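Local coordinates for protein fructosyl amine: oxygen oxidoreductase (Aspergillus fumigatus, PDB 3DJE) that oxidises fructosyl amino acids with a bound FAD and molecular oxygen, a deglycating reaction that removes the sugar moiety from the amine, at residues D348-Y353 with I393-D398; V138-F143 with M321-D326; E75-G80 with L370-N375; T285-S290 with V418-D423. All coordinates share one frame; numbering follows the deposited sequence. Where two conformers were deposited one is given.

Contact 1 (D348-Y353 with I393-D398); sequences DRHPQY and IKWNPD
W395 lays one face of its indole over P351 and H350. P351 CD sits above the five-membered ring, 3.6 Å from its centroid and close to the ring normal, which makes a CH-pi contact. P351 CG lies over the same face, 3.5 Å from W395 CD1. H350 meets the same face further along, at the six-membered ring. It comes edge-to-face, with the planes at 56° and H350 CD2 3.8 Å from W395 CH2. The imidazole is steadied from its own loop. H350 ND1 accepts from the backbone N of Q352 and of Y353, both tilted out of the ring plane. The Y353 ring covers one face of the imidazole and P351 CD lies against the other.

D348 makes the polar link. With CG anti to its backbone N (chi1 -159°), the D348 carboxylate reaches the backbone of W395, and OD2 accepts from W395 N at 2.9 Å through its anti lone pair, in a nearly straight bond. W395 also touches L358 of strand 356-360. The contact thus joins the turn between strands 346-347 and 356-360 to the chain leaving helix 387-393, at the outer edge of the mixed sheet of the Rossmann-type FAD-binding domain.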
loop_
_atom_site.group_PDB
_atom_site.type_symbol
_atom_site.label_atom_id
_atom_site.label_comp_id
_atom_site.label_asym_id
_atom_site.label_seq_id
_atom_site.Cartn_x
_atom_site.Cartn_y
_atom_site.Cartn_z
ATOM N N ASP A 348 -9.488 14.487 3.338
ATOM C CA ASP A 348 -10.132 15.775 3.547
ATOM C C ASP A 348 -11.546 15.706 3.008
ATOM O O ASP A 348 -11.893 14.809 2.237
ATOM C CB ASP A 348 -9.357 16.858 2.790
ATOM C CG ASP A 348 -9.609 18.290 3.324
ATOM O OD1 ASP A 348 -10.390 18.519 4.281
ATOM O OD2 ASP A 348 -8.988 19.217 2.758
ATOM N N ARG A 349 -12.369 16.653 3.435
ATOM C CA ARG A 349 -13.602 16.941 2.722
ATOM C C ARG A 349 -13.227 17.634 1.424
ATOM O O ARG A 349 -12.240 18.384 1.376
ATOM C CB ARG A 349 -14.471 17.880 3.545
ATOM C CG ARG A 349 -14.493 17.498 4.995
ATOM C CD ARG A 349 -15.828 17.090 5.464
ATOM N NE ARG A 349 -16.405 18.125 6.308
ATOM C CZ ARG A 349 -17.141 19.134 5.852
ATOM N NH1 ARG A 349 -17.391 19.244 4.552
ATOM N NH2 ARG A 349 -17.634 20.034 6.697
ATOM N N HIS A 350 -14.008 17.393 0.375
ATOM C CA HIS A 350 -13.824 18.126 -0.870
ATOM C C HIS A 350 -14.192 19.613 -0.634
ATOM O O HIS A 350 -15.176 19.901 0.046
ATOM C CB HIS A 350 -14.676 17.519 -1.982
ATOM C CG HIS A 350 -14.313 18.023 -3.338
ATOM N ND1 HIS A 350 -14.790 19.219 -3.839
ATOM C CD2 HIS A 350 -13.491 17.514 -4.283
ATOM C CE1 HIS A 350 -14.292 19.409 -5.049
ATOM N NE2 HIS A 350 -13.496 18.392 -5.339
ATOM N N PRO A 351 -13.383 20.552 -1.170
ATOM C CA PRO A 351 -13.603 21.992 -0.936
ATOM C C PRO A 351 -14.913 22.560 -1.485
ATOM O O PRO A 351 -15.413 23.574 -0.962
ATOM C CB PRO A 351 -12.414 22.648 -1.641
ATOM C CG PRO A 351 -11.944 21.657 -2.639
ATOM C CD PRO A 351 -12.184 20.317 -1.994
ATOM N N GLN A 352 -15.459 21.926 -2.521
ATOM C CA GLN A 352 -16.715 22.374 -3.124
ATOM C C GLN A 352 -17.880 21.409 -2.931
ATOM O O GLN A 352 -19.010 21.843 -2.660
ATOM C CB GLN A 352 -16.517 22.667 -4.608
ATOM C CG GLN A 352 -17.774 23.215 -5.284
ATOM C CD GLN A 352 -17.578 23.536 -6.752
ATOM O OE1 GLN A 352 -18.490 24.060 -7.401
ATOM N NE2 GLN A 352 -16.392 23.248 -7.282
ATOM N N TYR A 353 -17.617 20.110 -3.096
ATOM C CA TYR A 353 -18.652 19.092 -2.928
ATOM C C TYR A 353 -18.789 18.741 -1.447
ATOM O O TYR A 353 -18.069 17.876 -0.930
ATOM C CB TYR A 353 -18.335 17.842 -3.765
ATOM C CG TYR A 353 -17.996 18.131 -5.212
ATOM C CD1 TYR A 353 -18.735 19.058 -5.949
ATOM C CD2 TYR A 353 -16.938 17.479 -5.842
ATOM C CE1 TYR A 353 -18.419 19.338 -7.283
ATOM C CE2 TYR A 353 -16.613 17.740 -7.179
ATOM C CZ TYR A 353 -17.362 18.670 -7.886
ATOM O OH TYR A 353 -17.051 18.942 -9.198
ATOM N N ILE A 393 -2.342 16.941 5.098
ATOM C CA ILE A 393 -3.130 15.954 4.336
ATOM C C ILE A 393 -4.323 16.562 3.583
ATOM O O ILE A 393 -5.085 15.840 2.921
ATOM C CB ILE A 393 -3.657 14.817 5.247
ATOM C CG1 ILE A 393 -4.659 15.384 6.266
ATOM C CG2 ILE A 393 -2.476 14.075 5.897
ATOM C CD1 ILE A 393 -5.295 14.374 7.222
ATOM N N LYS A 394 -4.489 17.877 3.677
ATOM C CA LYS A 394 -5.648 18.538 3.064
ATOM C C LYS A 394 -5.642 18.499 1.534
ATOM O O LYS A 394 -4.609 18.253 0.922
ATOM C CB LYS A 394 -5.738 19.996 3.526
ATOM C CG LYS A 394 -4.568 20.849 3.098
ATOM C CD LYS A 394 -4.880 22.291 3.403
ATOM C CE LYS A 394 -3.692 23.181 3.193
ATOM N NZ LYS A 394 -4.058 24.552 3.658
ATOM N N TRP A 395 -6.817 18.734 0.943
ATOM C CA TRP A 395 -6.939 18.972 -0.500
ATOM C C TRP A 395 -5.929 20.042 -0.900
ATOM O O TRP A 395 -5.903 21.120 -0.310
ATOM C CB TRP A 395 -8.365 19.431 -0.820
ATOM C CG TRP A 395 -8.662 19.582 -2.273
ATOM C CD1 TRP A 395 -8.619 20.745 -3.004
ATOM C CD2 TRP A 395 -9.076 18.551 -3.179
ATOM N NE1 TRP A 395 -8.978 20.494 -4.315
ATOM C CE2 TRP A 395 -9.262 19.159 -4.450
ATOM C CE3 TRP A 395 -9.297 17.170 -3.048
ATOM C CZ2 TRP A 395 -9.654 18.430 -5.579
ATOM C CZ3 TRP A 395 -9.705 16.446 -4.177
ATOM C CH2 TRP A 395 -9.876 17.082 -5.424
ATOM N N ASN A 396 -5.084 19.733 -1.884
ATOM C CA ASN A 396 -3.894 20.547 -2.155
ATOM C C ASN A 396 -3.529 20.624 -3.641
ATOM O O ASN A 396 -2.504 20.084 -4.048
ATOM C CB ASN A 396 -2.704 19.979 -1.359
ATOM C CG ASN A 396 -1.604 21.015 -1.074
ATOM O OD1 ASN A 396 -0.710 20.760 -0.268
ATOM N ND2 ASN A 396 -1.671 22.169 -1.723
ATOM N N PRO A 397 -4.356 21.298 -4.460
ATOM C CA PRO A 397 -4.000 21.367 -5.883
ATOM C C PRO A 397 -2.690 22.127 -6.148
ATOM O O PRO A 397 -1.991 21.838 -7.123
ATOM C CB PRO A 397 -5.187 22.110 -6.510
ATOM C CG PRO A 397 -5.815 22.842 -5.399
ATOM C CD PRO A 397 -5.607 22.022 -4.169
ATOM N N ASP A 398 -2.352 23.076 -5.279
ATOM C CA ASP A 398 -1.170 23.917 -5.493
ATOM C C ASP A 398 0.156 23.156 -5.474
ATOM O O ASP A 398 1.088 23.526 -6.181
ATOM C CB ASP A 398 -1.146 25.090 -4.504
ATOM C CG ASP A 398 -2.283 26.080 -4.743
ATOM O OD1 ASP A 398 -2.834 26.110 -5.864
ATOM O OD2 ASP A 398 -2.629 26.834 -3.808
#

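Contact 2 (V138-F143 with M321-D326); sequences VLQGDF and MPQLAD
The two segments come closest at L139 and M321, whose CA atoms lie 5.2 Å apart, and both run as loops where they meet. Q323 makes the one hydrogen bond between them. Q323 NE2 donates a hydrogen bond to V138 O at 2.8 Å. The bond is nearly straight at 163°, and the acceptor lies close to the amide plane of Q323. The Q323 chain is bent at chi2 (-81°), which turns CD back from an extended course. NE2 has a second partner in the hydroxyl of Y251.

The amide of Q140 stacks on that of Q323, with the planes 7° apart. Q140 CD is 3.3 Å from Q323 OE1. The two amides are not hydrogen-bonded to each other. Q140 NE2 instead bonds to the carbonyl oxygen of G137, which helps hold the Q140 amide in place.

The rest is van der Waals packing. P322 presses its CD against the backbone of G141, 3.4 Å from G141 N. Selenomethionine M321 brings CG to 3.3 Å from V138 O and to 3.9 Å from L139 CD2. Its selenium lies further off, by V138 CG1.

Y251 of helix 248-251 touches V138, M321 and L324. F265 of strand 263-265 packs on L139 and M321. Backbone bonds between G141 and T320 and between F143 and E319 tie the 138-143 loop to the end of helix 307-320, and R131, at the end of helix 127-131, bonds to G141 O and D142.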
loop_
_atom_site.group_PDB
_atom_site.type_symbol
_atom_site.label_atom_id
_atom_site.label_comp_id
_atom_site.label_asym_id
_atom_site.label_seq_id
_atom_site.Cartn_x
_atom_site.Cartn_y
_atom_site.Cartn_z
ATOM N N VAL A 138 20.319 -20.054 4.604
ATOM C CA VAL A 138 19.249 -19.171 4.124
ATOM C C VAL A 138 19.821 -17.996 3.327
ATOM O O VAL A 138 19.572 -17.871 2.140
ATOM C CB VAL A 138 18.340 -18.644 5.268
ATOM C CG1 VAL A 138 17.341 -17.632 4.716
ATOM C CG2 VAL A 138 17.605 -19.787 5.965
ATOM N N LEU A 139 20.598 -17.143 3.987
ATOM C CA LEU A 139 21.155 -15.978 3.317
ATOM C C LEU A 139 22.570 -16.285 2.841
ATOM O O LEU A 139 23.556 -15.879 3.470
ATOM C CB LEU A 139 21.103 -14.751 4.226
ATOM C CG LEU A 139 19.693 -14.313 4.645
ATOM C CD1 LEU A 139 19.787 -13.201 5.691
ATOM C CD2 LEU A 139 18.826 -13.864 3.451
ATOM N N GLN A 140 22.644 -16.975 1.707
ATOM C CA GLN A 140 23.904 -17.505 1.178
ATOM C C GLN A 140 24.687 -16.504 0.334
ATOM O O GLN A 140 25.849 -16.753 -0.011
ATOM C CB GLN A 140 23.623 -18.743 0.327
ATOM C CG GLN A 140 23.054 -19.921 1.105
ATOM C CD GLN A 140 23.008 -21.182 0.275
ATOM O OE1 GLN A 140 23.846 -21.389 -0.611
ATOM N NE2 GLN A 140 22.022 -22.031 0.546
ATOM N N GLY A 141 24.052 -15.388 -0.013
ATOM C CA GLY A 141 24.617 -14.433 -0.963
ATOM C C GLY A 141 25.730 -13.555 -0.425
ATOM O O GLY A 141 26.046 -13.584 0.772
ATOM N N ASP A 142 26.319 -12.769 -1.323
ATOM C CA ASP A 142 27.479 -11.942 -0.985
ATOM C C ASP A 142 27.132 -10.498 -0.641
ATOM O O ASP A 142 28.013 -9.716 -0.273
ATOM C CB ASP A 142 28.509 -11.984 -2.117
ATOM C CG ASP A 142 29.204 -13.334 -2.227
ATOM O OD1 ASP A 142 29.120 -14.149 -1.283
ATOM O OD2 ASP A 142 29.832 -13.583 -3.279
ATOM N N PHE A 143 25.851 -10.139 -0.771
ATOM C CA PHE A 143 25.376 -8.798 -0.408
ATOM C C PHE A 143 26.340 -7.684 -0.869
ATOM O O PHE A 143 26.787 -6.871 -0.061
ATOM C CB PHE A 143 25.153 -8.732 1.108
ATOM C CG PHE A 143 24.062 -9.653 1.601
ATOM C CD1 PHE A 143 22.757 -9.177 1.764
ATOM C CD2 PHE A 143 24.328 -10.988 1.906
ATOM C CE1 PHE A 143 21.730 -10.020 2.224
ATOM C CE2 PHE A 143 23.307 -11.836 2.372
ATOM C CZ PHE A 143 22.006 -11.347 2.528
HETATM N N MSE A 321 19.798 -14.773 -1.644
HETATM C CA MSE A 321 19.464 -16.191 -1.556
HETATM C C MSE A 321 19.716 -16.855 -2.910
HETATM O O MSE A 321 18.782 -17.249 -3.604
HETATM C CB MSE A 321 18.008 -16.350 -1.131
HETATM C CG MSE A 321 17.782 -15.799 0.250
HETATM SE SE MSE A 321 16.005 -16.108 0.901
HETATM C CE MSE A 321 14.989 -15.178 -0.471
ATOM N N PRO A 322 20.994 -16.946 -3.311
ATOM C CA PRO A 322 21.295 -17.403 -4.678
ATOM C C PRO A 322 20.811 -18.829 -4.961
ATOM O O PRO A 322 20.561 -19.175 -6.131
ATOM C CB PRO A 322 22.828 -17.294 -4.763
ATOM C CG PRO A 322 23.300 -17.273 -3.355
ATOM C CD PRO A 322 22.211 -16.611 -2.551
ATOM N N GLN A 323 20.650 -19.632 -3.908
ATOM C CA GLN A 323 20.108 -20.996 -4.043
ATOM C C GLN A 323 18.659 -21.014 -4.589
ATOM O O GLN A 323 18.181 -22.031 -5.116
ATOM C CB GLN A 323 20.230 -21.764 -2.720
ATOM C CG GLN A 323 19.233 -21.358 -1.601
ATOM C CD GLN A 323 19.639 -20.119 -0.813
ATOM O OE1 GLN A 323 20.618 -19.446 -1.134
ATOM N NE2 GLN A 323 18.861 -19.802 0.223
ATOM N N LEU A 324 17.977 -19.873 -4.478
ATOM C CA LEU A 324 16.594 -19.742 -4.928
ATOM C C LEU A 324 16.453 -18.977 -6.238
ATOM O O LEU A 324 15.352 -18.871 -6.777
ATOM C CB LEU A 324 15.738 -19.063 -3.839
ATOM C CG LEU A 324 15.622 -19.772 -2.485
ATOM C CD1 LEU A 324 14.627 -19.038 -1.572
ATOM C CD2 LEU A 324 15.186 -21.233 -2.686
ATOM N N ALA A 325 17.565 -18.457 -6.760
ATOM C CA ALA A 325 17.514 -17.452 -7.829
ATOM C C ALA A 325 16.957 -17.954 -9.163
ATOM O O ALA A 325 16.500 -17.159 -9.988
ATOM C CB ALA A 325 18.877 -16.793 -8.018
ATOM N N ASP A 326 16.988 -19.271 -9.357
ATOM C CA ASP A 326 16.531 -19.878 -10.602
ATOM C C ASP A 326 15.219 -20.644 -10.446
ATOM O O ASP A 326 14.728 -21.238 -11.405
ATOM C CB ASP A 326 17.617 -20.795 -11.179
ATOM C CG ASP A 326 18.845 -20.026 -11.653
ATOM O OD1 ASP A 326 18.690 -18.912 -12.213
ATOM O OD2 ASP A 326 19.972 -20.538 -11.464
#

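Contact 3 (E75-G80 with L370-N375); sequences EEAFNG and LPSIGN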
loop_
_atom_site.group_PDB
_atom_site.type_symbol
_atom_site.label_atom_id
_atom_site.label_comp_id
_atom_site.label_asym_id
_atom_site.label_seq_id
_atom_site.Cartn_x
_atom_site.Cartn_y
_atom_site.Cartn_z
ATOM N N GLU A 75 2.341 6.219 15.002
ATOM C CA GLU A 75 2.132 5.737 16.374
ATOM C C GLU A 75 0.719 5.151 16.531
ATOM O O GLU A 75 0.553 4.086 17.140
ATOM C CB GLU A 75 2.426 6.836 17.398
ATOM C CG GLU A 75 2.762 6.310 18.796
ATOM C CD GLU A 75 1.539 6.138 19.679
ATOM O OE1 GLU A 75 0.434 6.573 19.272
ATOM O OE2 GLU A 75 1.682 5.574 20.794
ATOM N N GLU A 76 -0.280 5.819 15.948
ATOM C CA GLU A 76 -1.664 5.330 16.000
ATOM C C GLU A 76 -1.802 3.978 15.313
ATOM O O GLU A 76 -2.533 3.094 15.794
ATOM C CB GLU A 76 -2.640 6.340 15.385
ATOM C CG GLU A 76 -2.851 7.571 16.258
ATOM C CD GLU A 76 -3.547 8.736 15.560
ATOM O OE1 GLU A 76 -3.586 8.784 14.302
ATOM O OE2 GLU A 76 -4.039 9.633 16.287
ATOM N N ALA A 77 -1.102 3.812 14.191
ATOM C CA ALA A 77 -1.160 2.551 13.457
ATOM C C ALA A 77 -0.504 1.441 14.260
ATOM O O ALA A 77 -1.063 0.358 14.377
ATOM C CB ALA A 77 -0.489 2.689 12.076
ATOM N N PHE A 78 0.678 1.721 14.817
ATOM C CA PHE A 78 1.392 0.719 15.607
ATOM C C PHE A 78 0.626 0.316 16.848
ATOM O O PHE A 78 0.618 -0.867 17.220
ATOM C CB PHE A 78 2.787 1.198 15.995
ATOM C CG PHE A 78 3.877 0.631 15.141
ATOM C CD1 PHE A 78 4.393 1.368 14.079
ATOM C CD2 PHE A 78 4.395 -0.642 15.403
ATOM C CE1 PHE A 78 5.422 0.857 13.287
ATOM C CE2 PHE A 78 5.437 -1.174 14.624
ATOM C CZ PHE A 78 5.944 -0.425 13.560
ATOM N N ASN A 79 -0.002 1.294 17.497
ATOM C CA ASN A 79 -0.887 1.011 18.614
ATOM C C ASN A 79 -1.898 -0.056 18.212
ATOM O O ASN A 79 -2.099 -1.020 18.944
ATOM C CB ASN A 79 -1.613 2.270 19.079
ATOM C CG ASN A 79 -0.715 3.213 19.872
ATOM O OD1 ASN A 79 0.353 2.830 20.351
ATOM N ND2 ASN A 79 -1.155 4.461 20.010
ATOM N N GLY A 80 -2.498 0.106 17.030
ATOM C CA GLY A 80 -3.494 -0.840 16.536
ATOM C C GLY A 80 -2.914 -2.235 16.391
ATOM O O GLY A 80 -3.496 -3.201 16.867
ATOM N N LEU A 370 -3.794 0.423 8.185
ATOM C CA LEU A 370 -5.078 -0.279 8.230
ATOM C C LEU A 370 -5.801 -0.172 9.588
ATOM O O LEU A 370 -7.010 0.084 9.624
ATOM C CB LEU A 370 -4.914 -1.751 7.831
ATOM C CG LEU A 370 -6.183 -2.616 7.935
ATOM C CD1 LEU A 370 -7.308 -2.127 7.020
ATOM C CD2 LEU A 370 -5.900 -4.100 7.679
ATOM N N PRO A 371 -5.094 -0.415 10.697
ATOM C CA PRO A 371 -5.811 -0.370 11.992
ATOM C C PRO A 371 -6.388 0.993 12.388
ATOM O O PRO A 371 -7.287 1.029 13.237
ATOM C CB PRO A 371 -4.717 -0.747 12.996
ATOM C CG PRO A 371 -3.703 -1.515 12.185
ATOM C CD PRO A 371 -3.678 -0.798 10.871
ATOM N N SER A 372 -5.883 2.078 11.791
ATOM C CA SER A 372 -6.069 3.423 12.346
ATOM C C SER A 372 -6.566 4.493 11.373
ATOM O O SER A 372 -7.181 5.476 11.795
ATOM C CB SER A 372 -4.740 3.908 12.929
ATOM O OG SER A 372 -3.702 3.814 11.956
ATOM N N ILE A 373 -6.259 4.332 10.087
ATOM C CA ILE A 373 -6.498 5.418 9.137
ATOM C C ILE A 373 -7.995 5.754 9.030
ATOM O O ILE A 373 -8.356 6.907 8.799
ATOM C CB ILE A 373 -5.842 5.123 7.740
ATOM C CG1 ILE A 373 -5.556 6.423 6.971
ATOM C CG2 ILE A 373 -6.714 4.148 6.923
ATOM C CD1 ILE A 373 -4.460 7.298 7.592
ATOM N N GLY A 374 -8.859 4.751 9.193
ATOM C CA GLY A 374 -10.312 4.982 9.204
ATOM C C GLY A 374 -10.737 6.047 10.212
ATOM O O GLY A 374 -11.667 6.818 9.956
ATOM N N ASN A 375 -10.055 6.107 11.354
ATOM C CA ASN A 375 -10.397 7.109 12.371
ATOM C C ASN A 375 -10.160 8.517 11.848
ATOM O O ASN A 375 -10.945 9.438 12.115
ATOM C CB ASN A 375 -9.597 6.880 13.655
ATOM C CG ASN A 375 -10.384 6.115 14.702
ATOM O OD1 ASN A 375 -11.623 6.126 14.715
ATOM N ND2 ASN A 375 -9.662 5.431 15.588
HETATM O O HOH W 1 -5.354 7.598 12.375
#
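Helix 64-83 packs here on the turn that leads into helix 373-382, just after the FAD-binding residues F367 and K368. S372 faces the helix. Its OG lies between the backbone N and the carbonyl carbon (chi1 54°), and reaches 3.2 Å from A77 CA and 3.4 Å from A77 CB. S372 OG has a weak hydrogen bond to the carbonyl oxygen of Y369, within its own turn. S372 CB rests against the carbonyl of E76, 3.7 Å from E76 O.

One turn further along the helix, P371 meets G80. P371 CB is 3.7 Å from G80 CA, so the proline ring lies directly against helix backbone. P371 CG also comes near A77 O. The turn follows the FAD-binding residues of this Rossmann-type fold, and the A77 side chain is about 8 Å from the bound FAD. On the other flank of the turn, S20 of helix 16-27 bonds to L370 O and G374 N, and H24 bonds to P371 O.

The direct contacts are van der Waals. A water adds a polar bridge, donating to E76 OE1 and to S372 O, each at 2.9 Å. The E76 chain runs extended beyond CG toward this water.

Contact 4 (T285-S290 with V418-D423); sequences TNMVQS and VMDFHD
T285 and D420 form a parallel beta bridge, which adds the short strand 419-420 to the long strand 274-289 of the large mixed sheet. This is the tight part. T285 N donates to M419 O at 2.8 Å, and F421 N donates to T285 O at 3.0 Å. With CG anti to its backbone N (chi1 -164°), D420 brings its carboxylate beside T285 and M287. D420 OD1 accepts from T285 OG1 at 2.7 Å, a donor 31° out of the carboxylate plane. It also takes M287 N through its syn lone pair, nearly straight. D420 OD2 accepts from H422 N, which closes an Asx turn. Four donors, one the H422 ring, would probably favour the charged form. Beside the bridge, T285 CG2 packs on V418 CG1 at 3.8 Å. R406 bonds to T285 OG1 and M419 O.

The side toward H422 is looser and more exposed. N286 crosses H422 at about a right angle, and its ND2 is held by I298 O. V288 CG1 lies at the ring edge, 4.0 Å from H422 CE1. H422 ND1 donates to D420 OD2 at 2.7 Å, on the syn side of the carboxylate and near the plane of the imidazole.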
loop_
_atom_site.group_PDB
_atom_site.type_symbol
_atom_site.label_atom_id
_atom_site.label_comp_id
_atom_site.label_asym_id
_atom_site.label_seq_id
_atom_site.Cartn_x
_atom_site.Cartn_y
_atom_site.Cartn_z
ATOM N N THR A 285 3.940 3.638 -14.470
ATOM C CA THR A 285 2.675 4.294 -14.773
ATOM C C THR A 285 2.035 3.608 -15.986
ATOM O O THR A 285 2.645 2.746 -16.615
ATOM C CB THR A 285 2.871 5.783 -15.091
ATOM O OG1 THR A 285 3.814 5.901 -16.172
ATOM C CG2 THR A 285 3.381 6.545 -13.861
ATOM N N ASN A 286 0.799 3.981 -16.301
ATOM C CA ASN A 286 0.170 3.527 -17.538
ATOM C C ASN A 286 -0.507 4.720 -18.194
ATOM O O ASN A 286 -1.733 4.840 -18.178
ATOM C CB ASN A 286 -0.817 2.392 -17.275
ATOM C CG ASN A 286 -1.323 1.738 -18.563
ATOM O OD1 ASN A 286 -0.543 1.453 -19.476
ATOM N ND2 ASN A 286 -2.625 1.482 -18.629
HETATM N N MSE A 287 0.331 5.600 -18.746
HETATM C CA MSE A 287 -0.080 6.880 -19.314
HETATM C C MSE A 287 -0.809 6.703 -20.638
HETATM O O MSE A 287 -0.242 6.215 -21.615
HETATM C CB MSE A 287 1.136 7.797 -19.514
HETATM C CG MSE A 287 1.859 8.192 -18.232
HETATM SE SE MSE A 287 0.707 9.183 -17.000
HETATM C CE MSE A 287 1.977 9.583 -15.587
ATOM N N VAL A 288 -2.079 7.090 -20.652
ATOM C CA VAL A 288 -2.859 7.105 -21.883
ATOM C C VAL A 288 -3.158 8.553 -22.247
ATOM O O VAL A 288 -3.298 9.417 -21.369
ATOM C CB VAL A 288 -4.178 6.278 -21.776
ATOM C CG1 VAL A 288 -3.882 4.832 -21.365
ATOM C CG2 VAL A 288 -5.173 6.930 -20.815
ATOM N N GLN A 289 -3.226 8.822 -23.545
ATOM C CA GLN A 289 -3.632 10.137 -24.015
ATOM C C GLN A 289 -5.122 10.126 -24.332
ATOM O O GLN A 289 -5.607 9.273 -25.086
ATOM C CB GLN A 289 -2.816 10.566 -25.238
ATOM C CG GLN A 289 -2.802 12.073 -25.463
ATOM C CD GLN A 289 -1.740 12.515 -26.453
ATOM O OE1 GLN A 289 -1.643 11.982 -27.564
ATOM N NE2 GLN A 289 -0.938 13.503 -26.059
ATOM N N SER A 290 -5.844 11.067 -23.729
ATOM C CA SER A 290 -7.261 11.254 -24.003
ATOM C C SER A 290 -7.433 12.050 -25.296
ATOM O O SER A 290 -6.456 12.573 -25.848
ATOM C CB SER A 290 -7.934 11.983 -22.837
ATOM O OG SER A 290 -7.631 11.357 -21.600
ATOM N N VAL A 418 10.885 6.457 -13.363
ATOM C CA VAL A 418 9.492 6.009 -13.370
ATOM C C VAL A 418 9.190 5.442 -14.764
ATOM O O VAL A 418 9.236 6.166 -15.777
ATOM C CB VAL A 418 8.512 7.150 -13.005
ATOM C CG1 VAL A 418 7.058 6.651 -12.979
ATOM C CG2 VAL A 418 8.876 7.766 -11.655
HETATM N N MSE A 419 8.897 4.147 -14.812
HETATM C CA MSE A 419 8.677 3.436 -16.069
HETATM C C MSE A 419 7.218 3.507 -16.513
HETATM O O MSE A 419 6.385 4.105 -15.834
HETATM C CB MSE A 419 9.137 1.985 -15.925
HETATM C CG MSE A 419 10.600 1.877 -15.548
HETATM SE SE MSE A 419 11.053 0.121 -14.927
HETATM C CE MSE A 419 10.157 0.204 -13.194
ATOM N N ASP A 420 6.920 2.920 -17.671
ATOM C CA ASP A 420 5.547 2.874 -18.163
ATOM C C ASP A 420 5.242 1.544 -18.839
ATOM O O ASP A 420 6.064 1.001 -19.578
ATOM C CB ASP A 420 5.260 4.056 -19.105
ATOM C CG ASP A 420 3.770 4.281 -19.324
ATOM O OD1 ASP A 420 3.207 5.215 -18.713
ATOM O OD2 ASP A 420 3.162 3.513 -20.099
ATOM N N PHE A 421 4.054 1.011 -18.570
ATOM C CA PHE A 421 3.671 -0.294 -19.096
ATOM C C PHE A 421 3.582 -0.338 -20.621
ATOM O O PHE A 421 3.686 -1.414 -21.211
ATOM C CB PHE A 421 2.354 -0.760 -18.464
ATOM C CG PHE A 421 2.509 -1.289 -17.056
ATOM C CD1 PHE A 421 3.294 -2.418 -16.799
ATOM C CD2 PHE A 421 1.850 -0.676 -15.987
ATOM C CE1 PHE A 421 3.438 -2.919 -15.493
ATOM C CE2 PHE A 421 1.994 -1.173 -14.669
ATOM C CZ PHE A 421 2.781 -2.292 -14.430
ATOM N N HIS A 422 3.387 0.825 -21.246
ATOM C CA HIS A 422 3.395 0.906 -22.715
ATOM C C HIS A 422 4.750 0.507 -23.303
ATOM O O HIS A 422 4.831 0.120 -24.472
ATOM C CB HIS A 422 2.989 2.303 -23.202
ATOM C CG HIS A 422 1.541 2.615 -22.980
ATOM N ND1 HIS A 422 1.083 3.254 -21.847
ATOM C CD2 HIS A 422 0.448 2.357 -23.737
ATOM C CE1 HIS A 422 -0.231 3.385 -21.921
ATOM N NE2 HIS A 422 -0.641 2.850 -23.057
ATOM N N ASP A 423 5.803 0.612 -22.493
ATOM C CA ASP A 423 7.161 0.221 -22.897
ATOM C C ASP A 423 7.442 -1.266 -22.686
ATOM O O ASP A 423 8.468 -1.780 -23.140
ATOM C CB ASP A 423 8.212 1.049 -22.151
ATOM C CG ASP A 423 8.107 2.542 -22.433
ATOM O OD1 ASP A 423 7.476 2.941 -23.436
ATOM O OD2 ASP A 423 8.664 3.328 -21.640
#

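Overall arrangement
Contact 3 is the buried one, and its centre lies nearest the chain centre, about 14 Å away. The other three are partly buried and lie further out. Contacts 1 and 3 both lie on the FAD-binding side of the protein. Their nearest atoms are about 7 Å apart; helix 373-382 begins in contact 3 and the next helix, 387-393, ends in contact 1. Contacts 2 and 4 involve the large mixed sheet: contact 4 extends it by a strand, while contact 2 joins loops beside it. A helix packs on a turn in contact 3, with one water bridge; contact 1 has edge-to-face and CH-pi contacts on one tryptophan, contact 2 amide stacking and contact 4 carboxylate bonding.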